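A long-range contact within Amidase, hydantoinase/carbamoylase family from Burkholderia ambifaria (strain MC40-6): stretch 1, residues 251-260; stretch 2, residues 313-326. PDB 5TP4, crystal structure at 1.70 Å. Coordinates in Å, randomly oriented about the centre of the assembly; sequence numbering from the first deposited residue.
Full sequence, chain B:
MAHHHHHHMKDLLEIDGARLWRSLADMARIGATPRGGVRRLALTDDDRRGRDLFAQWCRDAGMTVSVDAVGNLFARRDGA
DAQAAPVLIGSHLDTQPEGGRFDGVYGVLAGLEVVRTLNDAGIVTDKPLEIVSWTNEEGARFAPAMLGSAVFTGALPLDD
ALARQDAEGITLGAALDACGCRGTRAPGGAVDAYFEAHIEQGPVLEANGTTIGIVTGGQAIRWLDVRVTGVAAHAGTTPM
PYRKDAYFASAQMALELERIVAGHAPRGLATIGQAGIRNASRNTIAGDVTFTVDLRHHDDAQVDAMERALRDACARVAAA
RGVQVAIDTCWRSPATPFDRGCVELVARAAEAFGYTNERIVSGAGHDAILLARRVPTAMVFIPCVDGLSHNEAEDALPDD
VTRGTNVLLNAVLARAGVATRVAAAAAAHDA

Stretch 1 (251-260) AQMALELERI
Stretch 2 313-326: ACARVAAARGVQVA

Residues 251-260 form one helix; in the second stretch a helix running from before Ala-313 packs against it nearly antiparallel, axes 150° apart and 9.5 Å at closest approach, before Gly-322, the first residue to leave helical phi/psi, whose positive phi (70°) suits glycine, turns the chain toward a strand at 324-326. Register is set by Met-253 CA, 5.6 Å from Cys-314 CA, and Glu-256 CA, 6.6 Å from Ala-313 CA; together the stretches bury 494 Å².

Gln-252 points toward the partner with chi1 and chi2 both t, long enough to bring OE1 within 2.7 Å of Arg-321 NE in a hydrogen bond; Arg-321 NH2 adds a weak one to OE1 at 3.1 Å. Met-253 (m, t, t) leaves its backbone sideways, yet its flexible, apolar chain is buried against the partner: CG lies 3.7 Å from Cys-314 SG and 3.9 Å from Val-317 CG1, while CE reaches Val-325 CB at 3.9 Å. Ala-254 faces away.

Glu-256 (m, m) presents OE1 to two arginines, one from each stretch: OE1 accepts salt-bridging hydrogen bonds from Arg-316 NH2 at 3.0 Å and Arg-259 NH2 at 2.8 Å. Its negative charge offsets the proximity of those guanidiniums, Arg-259 NH2 and Arg-316 NH2 being 3.8 Å apart. Finally, Ile-260 (m, t) sets CD1 4.0 Å from Ala-313 CB, whose small side chain suits this close approach.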

# COMPACT_ATOMS: atom_id res chain seq x y z
N ALA B 251 -5.63 2.67 -10.76
CA ALA B 251 -6.95 2.10 -10.58
C ALA B 251 -7.57 1.72 -11.92
O ALA B 251 -8.15 0.64 -12.05
CB ALA B 251 -7.85 3.09 -9.82
N GLN B 252 -7.43 2.58 -12.94
CA GLN B 252 -7.97 2.20 -14.24
C GLN B 252 -7.23 1.00 -14.80
O GLN B 252 -7.85 0.13 -15.45
CB GLN B 252 -7.92 3.36 -15.23
CG GLN B 252 -8.64 2.95 -16.50
CD GLN B 252 -8.74 4.06 -17.49
OE1 GLN B 252 -8.18 5.13 -17.29
NE2 GLN B 252 -9.46 3.81 -18.58
N MET B 253 -5.92 0.93 -14.59
CA MET B 253 -5.19 -0.24 -15.09
C MET B 253 -5.69 -1.51 -14.41
O MET B 253 -5.75 -2.57 -15.04
CB MET B 253 -3.70 -0.07 -14.87
CG MET B 253 -3.09 1.07 -15.67
SD MET B 253 -1.36 1.33 -15.19
CE MET B 253 -1.03 2.91 -15.97
N ALA B 254 -6.00 -1.43 -13.11
CA ALA B 254 -6.54 -2.61 -12.43
C ALA B 254 -7.82 -3.09 -13.09
O ALA B 254 -8.04 -4.29 -13.25
CB ALA B 254 -6.79 -2.30 -10.95
N LEU B 255 -8.69 -2.15 -13.48
CA LEU B 255 -9.95 -2.56 -14.09
C LEU B 255 -9.73 -3.06 -15.52
O LEU B 255 -10.48 -3.93 -16.00
CB LEU B 255 -10.95 -1.41 -14.00
CG LEU B 255 -11.35 -1.01 -12.55
CD1 LEU B 255 -12.60 -0.12 -12.52
CD2 LEU B 255 -11.60 -2.24 -11.65
N GLU B 256 -8.69 -2.55 -16.20
CA GLU B 256 -8.30 -3.15 -17.48
C GLU B 256 -7.86 -4.58 -17.28
O GLU B 256 -8.18 -5.46 -18.08
CB GLU B 256 -7.17 -2.36 -18.14
CG GLU B 256 -7.52 -0.96 -18.56
CD GLU B 256 -8.45 -0.89 -19.76
OE1 GLU B 256 -8.44 -1.83 -20.60
OE2 GLU B 256 -9.17 0.12 -19.86
N LEU B 257 -7.10 -4.83 -16.22
CA LEU B 257 -6.67 -6.19 -15.94
C LEU B 257 -7.87 -7.09 -15.69
O LEU B 257 -7.93 -8.22 -16.20
CB LEU B 257 -5.72 -6.19 -14.74
CG LEU B 257 -5.31 -7.58 -14.25
CD1 LEU B 257 -4.65 -8.33 -15.41
CD2 LEU B 257 -4.37 -7.49 -13.02
N GLU B 258 -8.84 -6.61 -14.91
CA GLU B 258 -10.06 -7.38 -14.69
C GLU B 258 -10.75 -7.73 -16.00
O GLU B 258 -11.21 -8.87 -16.19
CB GLU B 258 -10.99 -6.60 -13.76
CG GLU B 258 -11.97 -7.46 -13.05
CD GLU B 258 -12.70 -6.68 -11.97
OE1 GLU B 258 -12.88 -5.46 -12.13
OE2 GLU B 258 -13.07 -7.31 -10.96
N ARG B 259 -10.79 -6.79 -16.95
CA ARG B 259 -11.42 -7.06 -18.24
C ARG B 259 -10.62 -8.08 -19.05
O ARG B 259 -11.20 -8.97 -19.68
CB ARG B 259 -11.60 -5.76 -19.03
CG ARG B 259 -11.97 -6.01 -20.50
CD ARG B 259 -11.83 -4.76 -21.37
NE ARG B 259 -10.46 -4.25 -21.39
CZ ARG B 259 -9.49 -4.74 -22.15
NH1 ARG B 259 -9.74 -5.76 -22.97
NH2 ARG B 259 -8.27 -4.22 -22.11
N ILE B 260 -9.30 -7.95 -19.06
CA ILE B 260 -8.45 -8.91 -19.78
C ILE B 260 -8.67 -10.32 -19.24
O ILE B 260 -8.83 -11.27 -20.02
CB ILE B 260 -6.97 -8.48 -19.71
CG1 ILE B 260 -6.78 -7.22 -20.56
CG2 ILE B 260 -6.04 -9.60 -20.15
CD1 ILE B 260 -5.52 -6.45 -20.25
N ALA B 313 -2.67 -2.45 -22.66
CA ALA B 313 -3.73 -1.69 -21.99
C ALA B 313 -3.15 -0.62 -21.08
O ALA B 313 -3.62 0.53 -21.07
CB ALA B 313 -4.63 -2.62 -21.18
N CYS B 314 -2.15 -0.98 -20.27
CA CYS B 314 -1.54 0.01 -19.39
C CYS B 314 -0.89 1.14 -20.17
O CYS B 314 -0.92 2.29 -19.74
CB CYS B 314 -0.53 -0.67 -18.46
SG CYS B 314 -1.31 -1.74 -17.24
N ALA B 315 -0.26 0.82 -21.31
CA ALA B 315 0.30 1.89 -22.13
C ALA B 315 -0.79 2.87 -22.57
O ALA B 315 -0.58 4.08 -22.56
CB ALA B 315 1.00 1.31 -23.35
N ARG B 316 -1.95 2.34 -22.97
CA ARG B 316 -3.04 3.20 -23.44
C ARG B 316 -3.57 4.07 -22.30
O ARG B 316 -3.78 5.28 -22.48
CB ARG B 316 -4.16 2.34 -24.03
CG ARG B 316 -5.42 3.11 -24.37
CD ARG B 316 -6.42 2.25 -25.18
NE ARG B 316 -6.59 0.89 -24.64
CZ ARG B 316 -7.30 0.59 -23.54
NH1 ARG B 316 -7.89 1.55 -22.83
NH2 ARG B 316 -7.39 -0.67 -23.15
N VAL B 317 -3.79 3.47 -21.13
CA VAL B 317 -4.23 4.24 -19.96
C VAL B 317 -3.23 5.32 -19.63
O VAL B 317 -3.60 6.47 -19.36
CB VAL B 317 -4.46 3.31 -18.75
CG1 VAL B 317 -4.67 4.14 -17.43
CG2 VAL B 317 -5.64 2.41 -19.01
N ALA B 318 -1.94 4.98 -19.64
CA ALA B 318 -0.93 5.96 -19.25
C ALA B 318 -0.91 7.14 -20.22
O ALA B 318 -0.79 8.29 -19.80
CB ALA B 318 0.45 5.29 -19.18
N ALA B 319 -1.04 6.86 -21.52
CA ALA B 319 -1.02 7.94 -22.51
C ALA B 319 -2.23 8.84 -22.36
O ALA B 319 -2.13 10.06 -22.54
CB ALA B 319 -0.95 7.36 -23.91
N ALA B 320 -3.37 8.26 -22.02
CA ALA B 320 -4.58 9.06 -21.88
C ALA B 320 -4.52 9.97 -20.66
O ALA B 320 -5.14 11.04 -20.65
CB ALA B 320 -5.80 8.13 -21.81
N ARG B 321 -3.81 9.55 -19.62
CA ARG B 321 -3.77 10.27 -18.36
C ARG B 321 -2.49 11.07 -18.16
O ARG B 321 -2.35 11.72 -17.12
CB ARG B 321 -3.95 9.27 -17.20
CG ARG B 321 -5.34 8.67 -17.14
CD ARG B 321 -5.46 7.55 -16.12
NE ARG B 321 -6.85 7.15 -16.02
CZ ARG B 321 -7.72 7.73 -15.19
NH1 ARG B 321 -7.33 8.70 -14.36
NH2 ARG B 321 -8.98 7.32 -15.18
N GLY B 322 -1.56 11.01 -19.11
CA GLY B 322 -0.31 11.74 -18.98
C GLY B 322 0.65 11.21 -17.93
O GLY B 322 1.45 12.00 -17.38
N VAL B 323 0.62 9.90 -17.64
CA VAL B 323 1.53 9.32 -16.65
C VAL B 323 2.42 8.33 -17.40
O VAL B 323 2.25 8.12 -18.60
CB VAL B 323 0.80 8.63 -15.47
CG1 VAL B 323 -0.06 9.66 -14.71
CG2 VAL B 323 -0.05 7.46 -15.92
N GLN B 324 3.39 7.75 -16.70
CA GLN B 324 4.28 6.75 -17.27
C GLN B 324 4.10 5.45 -16.51
O GLN B 324 3.78 5.46 -15.31
CB GLN B 324 5.76 7.18 -17.19
CG GLN B 324 6.09 8.54 -17.83
CD GLN B 324 5.76 9.73 -16.90
OE1 GLN B 324 6.11 9.73 -15.72
NE2 GLN B 324 5.08 10.74 -17.45
N VAL B 325 4.29 4.33 -17.19
CA VAL B 325 4.12 3.03 -16.55
C VAL B 325 5.24 2.12 -17.02
O VAL B 325 5.63 2.13 -18.19
CB VAL B 325 2.72 2.42 -16.81
CG1 VAL B 325 2.46 2.19 -18.32
CG2 VAL B 325 2.55 1.12 -15.99
N ALA B 326 5.80 1.38 -16.07
CA ALA B 326 6.81 0.39 -16.36
C ALA B 326 6.37 -0.95 -15.79
O ALA B 326 5.88 -1.00 -14.66
CB ALA B 326 8.15 0.80 -15.76